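Long-range contacts in bile salt hydrolase/transferase (Clostridium perfringens, PDB 2RG2), which hydrolyses the amide bond of glycine- and taurine-conjugated bile salts, releasing the amino acid and the free bile acid, and also acts as a bile acid amine N-acyltransferase: residues Y63-D68 and P100-L105; I169-N174 and R230-R235. The protein carries 1 engineered substitution. All coordinates share one frame; numbering follows the deposited sequence.

How the contacts relate
The two contacts follow each other along the chain: contact 1 is complete before contact 2 begins, so they neither nest nor cross. Contact 1 closes a loop of 31 residues. It brings helix 104-111, by its first residues and those just before it, back against strand 63-66 of the larger antiparallel sheet. Contact 2 closes a loop of 55 residues, which includes helix 178-185. It lays helix 224-242 against strand 171-172, an outermost strand of the six-stranded sheet. The contacts lie on opposite sides of the chain's centre, with their own centres about 24 Å apart. Each packs helical or near-helical chain against one of the two sheets of this Ntn-hydrolase.

Contact 1: Y63-D68 and P100-L105; sequences YPTFAD and PVYNFL. With EDO (1,2-ethanediol), chain F; EDO (1,2-ethanediol), chain E.
Tyr63 reaches across to Asn103 with its phenol, and the two side chains cross at about a right angle. The Tyr63 ring is carried toward Asn103 because its CG lies opposite the backbone N (chi1 -169°). Tyr63 OH donates to Asn103 OD1 at 2.7 Å. The amide oxygen sits at the ring's edge, in its plane, yet the hydroxyl approaches from above the carbonyl plane, 37° out of it. Ring and amide planes are 36° apart. A water also donates to Asn103 OD1 and to Pro64 O. Tyr102 stands crosswise to Tyr63, with CE1 4.0 Å from Tyr63 CE2. One face of the Tyr102 ring rests on Asn103 CB.

Thr65 continues the polar line. Its OG1 makes a weak hydrogen bond to Tyr102 O, 2.9 Å away. A second water takes the Phe66 N-H and donates to Tyr102 O.

Further along, Leu105 CG lies 3.7 Å from Phe66 CB, while the Phe66 ring leads away toward Ile30 and Ile32. Leu105 CD2 lies beside Ala67 O, which accepts a bond from O2 of one ethanediol (chain E) at 3.0 Å. The other diol (chain F) donates weakly to Phe66 O. Just past strand 63-66, Ala67 and Asp68 both face Met56, a classic beta bulge. The Asp68 carboxylate is hydrogen-bonded to Tyr277, Tyr288 and Ser279, close to Leu17, an engineered residue at a deoxycholate-binding position.

Asn103 OD1 and Tyr102 O thus have two donors each, so side chains and waters tie the segments together here, without direct backbone-to-backbone bonds.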
loop_
_atom_site.group_PDB
_atom_site.type_symbol
_atom_site.label_atom_id
_atom_site.label_comp_id
_atom_site.label_asym_id
_atom_site.label_seq_id
_atom_site.Cartn_x
_atom_site.Cartn_y
_atom_site.Cartn_z
ATOM N N TYR A 63 -46.431 -0.555 8.941
ATOM C CA TYR A 63 -45.449 -0.809 10.015
ATOM C C TYR A 63 -44.057 -0.226 9.697
ATOM O O TYR A 63 -43.447 -0.616 8.712
ATOM C CB TYR A 63 -45.330 -2.312 10.324
ATOM C CG TYR A 63 -44.531 -2.601 11.588
ATOM C CD1 TYR A 63 -45.087 -2.381 12.849
ATOM C CD2 TYR A 63 -43.216 -3.069 11.516
ATOM C CE1 TYR A 63 -44.371 -2.634 14.008
ATOM C CE2 TYR A 63 -42.479 -3.313 12.674
ATOM C CZ TYR A 63 -43.066 -3.092 13.916
ATOM O OH TYR A 63 -42.363 -3.324 15.076
ATOM N N PRO A 64 -43.550 0.689 10.552
ATOM C CA PRO A 64 -42.271 1.332 10.227
ATOM C C PRO A 64 -41.061 0.447 10.545
ATOM O O PRO A 64 -41.040 -0.225 11.576
ATOM C CB PRO A 64 -42.275 2.580 11.120
ATOM C CG PRO A 64 -43.081 2.167 12.335
ATOM C CD PRO A 64 -44.094 1.145 11.846
ATOM N N THR A 65 -40.067 0.442 9.656
ATOM C CA THR A 65 -38.783 -0.202 9.923
ATOM C C THR A 65 -37.686 0.804 9.562
ATOM O O THR A 65 -37.848 1.551 8.606
ATOM C CB THR A 65 -38.615 -1.522 9.141
ATOM O OG1 THR A 65 -37.449 -2.220 9.601
ATOM C CG2 THR A 65 -38.467 -1.279 7.659
ATOM N N PHE A 66 -36.591 0.807 10.317
ATOM C CA PHE A 66 -35.535 1.810 10.124
ATOM C C PHE A 66 -34.183 1.214 9.759
ATOM O O PHE A 66 -33.827 0.117 10.213
ATOM C CB PHE A 66 -35.361 2.644 11.390
ATOM C CG PHE A 66 -36.545 3.519 11.713
ATOM C CD1 PHE A 66 -37.619 3.017 12.466
ATOM C CD2 PHE A 66 -36.567 4.845 11.321
ATOM C CE1 PHE A 66 -38.723 3.843 12.789
ATOM C CE2 PHE A 66 -37.671 5.677 11.635
ATOM C CZ PHE A 66 -38.736 5.165 12.374
ATOM N N ALA A 67 -33.435 1.968 8.950
ATOM C CA ALA A 67 -32.030 1.702 8.676
ATOM C C ALA A 67 -31.167 2.408 9.742
ATOM O O ALA A 67 -30.169 1.866 10.188
ATOM C CB ALA A 67 -31.655 2.201 7.275
ATOM N N ASP A 68 -31.569 3.616 10.137
ATOM C CA ASP A 68 -30.844 4.428 11.117
ATOM C C ASP A 68 -31.764 5.509 11.656
ATOM O O ASP A 68 -32.670 5.962 10.954
ATOM C CB ASP A 68 -29.599 5.080 10.496
ATOM C CG ASP A 68 -29.922 5.917 9.265
ATOM O OD1 ASP A 68 -30.313 5.330 8.226
ATOM O OD2 ASP A 68 -29.732 7.149 9.334
ATOM N N PRO A 100 -36.526 -9.659 16.252
ATOM C CA PRO A 100 -36.309 -9.926 14.828
ATOM C C PRO A 100 -35.374 -8.883 14.210
ATOM O O PRO A 100 -35.491 -7.696 14.516
ATOM C CB PRO A 100 -37.715 -9.818 14.225
ATOM C CG PRO A 100 -38.659 -10.038 15.400
ATOM C CD PRO A 100 -37.945 -9.373 16.541
ATOM N N VAL A 101 -34.460 -9.357 13.369
ATOM C CA VAL A 101 -33.435 -8.526 12.731
ATOM C C VAL A 101 -33.964 -7.163 12.285
ATOM O O VAL A 101 -33.433 -6.118 12.689
ATOM C CB VAL A 101 -32.793 -9.252 11.517
ATOM C CG1 VAL A 101 -31.720 -8.379 10.860
ATOM C CG2 VAL A 101 -32.216 -10.610 11.946
ATOM N N TYR A 102 -35.004 -7.174 11.451
ATOM C CA TYR A 102 -35.554 -5.931 10.889
ATOM C C TYR A 102 -36.091 -4.964 11.944
ATOM O O TYR A 102 -36.167 -3.766 11.693
ATOM C CB TYR A 102 -36.669 -6.248 9.880
ATOM C CG TYR A 102 -37.911 -6.770 10.554
ATOM C CD1 TYR A 102 -38.902 -5.886 11.014
ATOM C CD2 TYR A 102 -38.091 -8.136 10.760
ATOM C CE1 TYR A 102 -40.034 -6.359 11.652
ATOM C CE2 TYR A 102 -39.226 -8.619 11.406
ATOM C CZ TYR A 102 -40.182 -7.724 11.845
ATOM O OH TYR A 102 -41.300 -8.198 12.474
ATOM N N ASN A 103 -36.467 -5.486 13.113
ATOM C CA ASN A 103 -37.085 -4.678 14.173
ATOM C C ASN A 103 -36.095 -4.125 15.198
ATOM O O ASN A 103 -36.465 -3.349 16.081
ATOM C CB ASN A 103 -38.150 -5.482 14.918
ATOM C CG ASN A 103 -39.218 -4.600 15.524
ATOM O OD1 ASN A 103 -39.705 -3.658 14.879
ATOM N ND2 ASN A 103 -39.580 -4.881 16.778
ATOM N N PHE A 104 -34.840 -4.537 15.101
ATOM C CA PHE A 104 -33.881 -4.155 16.126
ATOM C C PHE A 104 -33.747 -2.642 16.256
ATOM O O PHE A 104 -33.741 -2.116 17.366
ATOM C CB PHE A 104 -32.527 -4.824 15.880
ATOM C CG PHE A 104 -31.537 -4.576 16.967
ATOM C CD1 PHE A 104 -31.516 -5.390 18.098
ATOM C CD2 PHE A 104 -30.613 -3.538 16.869
ATOM C CE1 PHE A 104 -30.582 -5.175 19.126
ATOM C CE2 PHE A 104 -29.689 -3.305 17.898
ATOM C CZ PHE A 104 -29.670 -4.123 19.019
ATOM N N LEU A 105 -33.648 -1.943 15.127
ATOM C CA LEU A 105 -33.517 -0.486 15.130
ATOM C C LEU A 105 -34.646 0.142 15.935
ATOM O O LEU A 105 -34.405 0.895 16.884
ATOM C CB LEU A 105 -33.534 0.063 13.691
ATOM C CG LEU A 105 -32.546 1.172 13.280
ATOM C CD1 LEU A 105 -32.659 2.391 14.166
ATOM C CD2 LEU A 105 -31.121 0.635 13.274
HETATM C C1 EDO F . -33.655 -0.816 5.953
HETATM O O1 EDO F . -33.679 -1.221 7.327
HETATM C C2 EDO F . -35.027 -0.274 5.571
HETATM O O2 EDO F . -35.720 0.104 6.760
HETATM C C1 EDO E . -29.918 -1.051 6.627
HETATM O O1 EDO E . -28.508 -0.929 6.821
HETATM C C2 EDO E . -30.552 -1.656 7.870
HETATM O O2 EDO E . -30.140 -0.933 9.036
HETATM O O HOH W 1 -39.193 -1.893 12.826
HETATM O O HOH W 2 -36.639 -1.115 12.738
#

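Contact 2: I169-N174 and R230-R235; sequences IGVLTN and RVAFLR
Edge strand 171-172 of the six-stranded antiparallel sheet, with the turn leading into it, packs on helix 224-242 through Ile169, Gly170 and Val171. The closest apolar pair is Val171 CG1 and Val231 CG1, 3.3 Å apart and tighter than usual for carbons. The valines pass each other, pointing opposite ways. Val231 presents CG1 to the strand because that methyl lies opposite the backbone N (chi1 176°). Ile169 meets the next helix residue: its CG2 lies 3.6 Å from Ala232 CB.

Arg235 reaches over the turn. Its chain is fully extended, with chi1 to chi3 all close to 180°, and this carries the guanidinium to Gly170. Gly170 CA sits over one face of that group, toward the rim, 3.6 Å from Arg235 NE. The bare CA lets the guanidinium lie close over the turn. Arg235 NE donates to Ala5 O on strand 3-7, which tethers the arginine to the neighbouring strand. One water provides the polar link between the segments. It donates to Ile169 O at 2.7 Å and to Ala232 O at 3.0 Å, with a weak bond from Arg235 NH1.

On the far side of the helix, Phe233 meets Phe199 of the second subunit edge-to-face. Helix against sheet in this way is typical of the layered alpha-beta-beta-alpha fold of Ntn-hydrolases.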
loop_
_atom_site.group_PDB
_atom_site.type_symbol
_atom_site.label_atom_id
_atom_site.label_comp_id
_atom_site.label_asym_id
_atom_site.label_seq_id
_atom_site.Cartn_x
_atom_site.Cartn_y
_atom_site.Cartn_z
ATOM N N ILE A 169 -13.331 3.970 19.281
ATOM C CA ILE A 169 -12.749 4.427 18.021
ATOM C C ILE A 169 -13.620 5.503 17.375
ATOM O O ILE A 169 -13.111 6.374 16.680
ATOM C CB ILE A 169 -12.568 3.265 16.997
ATOM C CG1 ILE A 169 -12.010 2.000 17.658
ATOM C CG2 ILE A 169 -11.666 3.707 15.830
ATOM C CD1 ILE A 169 -10.700 2.203 18.323
ATOM N N GLY A 170 -14.935 5.398 17.576
ATOM C CA GLY A 170 -15.893 6.394 17.055
ATOM C C GLY A 170 -16.422 6.028 15.675
ATOM O O GLY A 170 -17.115 6.835 15.040
ATOM N N VAL A 171 -16.104 4.817 15.221
ATOM C CA VAL A 171 -16.420 4.379 13.845
ATOM C C VAL A 171 -16.873 2.925 13.758
ATOM O O VAL A 171 -16.577 2.105 14.645
ATOM C CB VAL A 171 -15.223 4.646 12.856
ATOM C CG1 VAL A 171 -14.695 6.072 13.032
ATOM C CG2 VAL A 171 -14.112 3.671 13.075
ATOM N N LEU A 172 -17.574 2.598 12.673
ATOM C CA LEU A 172 -17.897 1.217 12.348
ATOM C C LEU A 172 -18.019 1.066 10.838
ATOM O O LEU A 172 -18.501 1.970 10.165
ATOM C CB LEU A 172 -19.220 0.771 12.999
ATOM C CG LEU A 172 -19.582 -0.716 12.932
ATOM C CD1 LEU A 172 -18.548 -1.589 13.721
ATOM C CD2 LEU A 172 -21.012 -0.960 13.472
ATOM N N THR A 173 -17.614 -0.090 10.312
ATOM C CA THR A 173 -17.886 -0.355 8.900
ATOM C C THR A 173 -18.633 -1.677 8.772
ATOM O O THR A 173 -19.766 -1.803 9.274
ATOM C CB THR A 173 -16.623 -0.272 8.002
ATOM O OG1 THR A 173 -15.653 -1.234 8.437
ATOM C CG2 THR A 173 -16.008 1.148 8.031
ATOM N N ASN A 174 -18.007 -2.661 8.140
ATOM C CA ASN A 174 -18.643 -3.954 7.894
ATOM C C ASN A 174 -17.711 -5.053 8.382
ATOM O O ASN A 174 -16.900 -4.796 9.266
ATOM C CB ASN A 174 -19.037 -4.079 6.422
ATOM C CG ASN A 174 -19.740 -2.823 5.909
ATOM O OD1 ASN A 174 -19.147 -2.021 5.179
ATOM N ND2 ASN A 174 -20.990 -2.615 6.343
ATOM N N ARG A 230 -9.255 4.520 7.489
ATOM C CA ARG A 230 -9.284 5.921 7.081
ATOM C C ARG A 230 -10.135 6.779 8.023
ATOM O O ARG A 230 -9.662 7.808 8.494
ATOM C CB ARG A 230 -9.719 6.089 5.615
ATOM C CG ARG A 230 -8.678 5.546 4.624
ATOM C CD ARG A 230 -8.611 6.400 3.314
ATOM N NE ARG A 230 -9.884 6.439 2.579
ATOM C CZ ARG A 230 -10.374 5.431 1.842
ATOM N NH1 ARG A 230 -9.729 4.254 1.751
ATOM N NH2 ARG A 230 -11.531 5.586 1.199
ATOM N N VAL A 231 -11.365 6.353 8.313
ATOM C CA VAL A 231 -12.234 7.170 9.171
ATOM C C VAL A 231 -11.686 7.254 10.590
ATOM O O VAL A 231 -11.691 8.330 11.180
ATOM C CB VAL A 231 -13.700 6.742 9.101
ATOM C CG1 VAL A 231 -14.508 7.545 10.072
ATOM C CG2 VAL A 231 -14.206 7.043 7.709
ATOM N N ALA A 232 -11.162 6.144 11.118
ATOM C CA ALA A 232 -10.587 6.154 12.470
ATOM C C ALA A 232 -9.485 7.214 12.593
ATOM O O ALA A 232 -9.451 7.992 13.558
ATOM C CB ALA A 232 -10.039 4.745 12.844
ATOM N N PHE A 233 -8.587 7.247 11.613
ATOM C CA PHE A 233 -7.478 8.196 11.656
ATOM C C PHE A 233 -7.861 9.619 11.270
ATOM O O PHE A 233 -7.381 10.559 11.879
ATOM C CB PHE A 233 -6.289 7.677 10.857
ATOM C CG PHE A 233 -5.529 6.591 11.590
ATOM C CD1 PHE A 233 -4.586 6.925 12.557
ATOM C CD2 PHE A 233 -5.806 5.253 11.353
ATOM C CE1 PHE A 233 -3.890 5.934 13.263
ATOM C CE2 PHE A 233 -5.119 4.237 12.062
ATOM C CZ PHE A 233 -4.165 4.586 13.019
ATOM N N LEU A 234 -8.750 9.789 10.288
ATOM C CA LEU A 234 -9.225 11.145 9.978
ATOM C C LEU A 234 -9.918 11.778 11.191
ATOM O O LEU A 234 -9.678 12.937 11.531
ATOM C CB LEU A 234 -10.179 11.142 8.767
ATOM C CG LEU A 234 -9.520 10.825 7.422
ATOM C CD1 LEU A 234 -10.575 10.648 6.350
ATOM C CD2 LEU A 234 -8.516 11.867 7.030
ATOM N N ARG A 235 -10.754 10.980 11.861
ATOM C CA ARG A 235 -11.450 11.418 13.075
ATOM C C ARG A 235 -10.452 11.767 14.189
ATOM O O ARG A 235 -10.540 12.835 14.801
ATOM C CB ARG A 235 -12.395 10.315 13.544
ATOM C CG ARG A 235 -13.182 10.650 14.825
ATOM C CD ARG A 235 -14.037 9.462 15.243
ATOM N NE ARG A 235 -14.884 9.802 16.392
ATOM C CZ ARG A 235 -14.499 9.770 17.663
ATOM N NH1 ARG A 235 -13.250 9.432 17.994
ATOM N NH2 ARG A 235 -15.374 10.094 18.612
HETATM O O HOH W 3 -10.923 7.817 16.133
#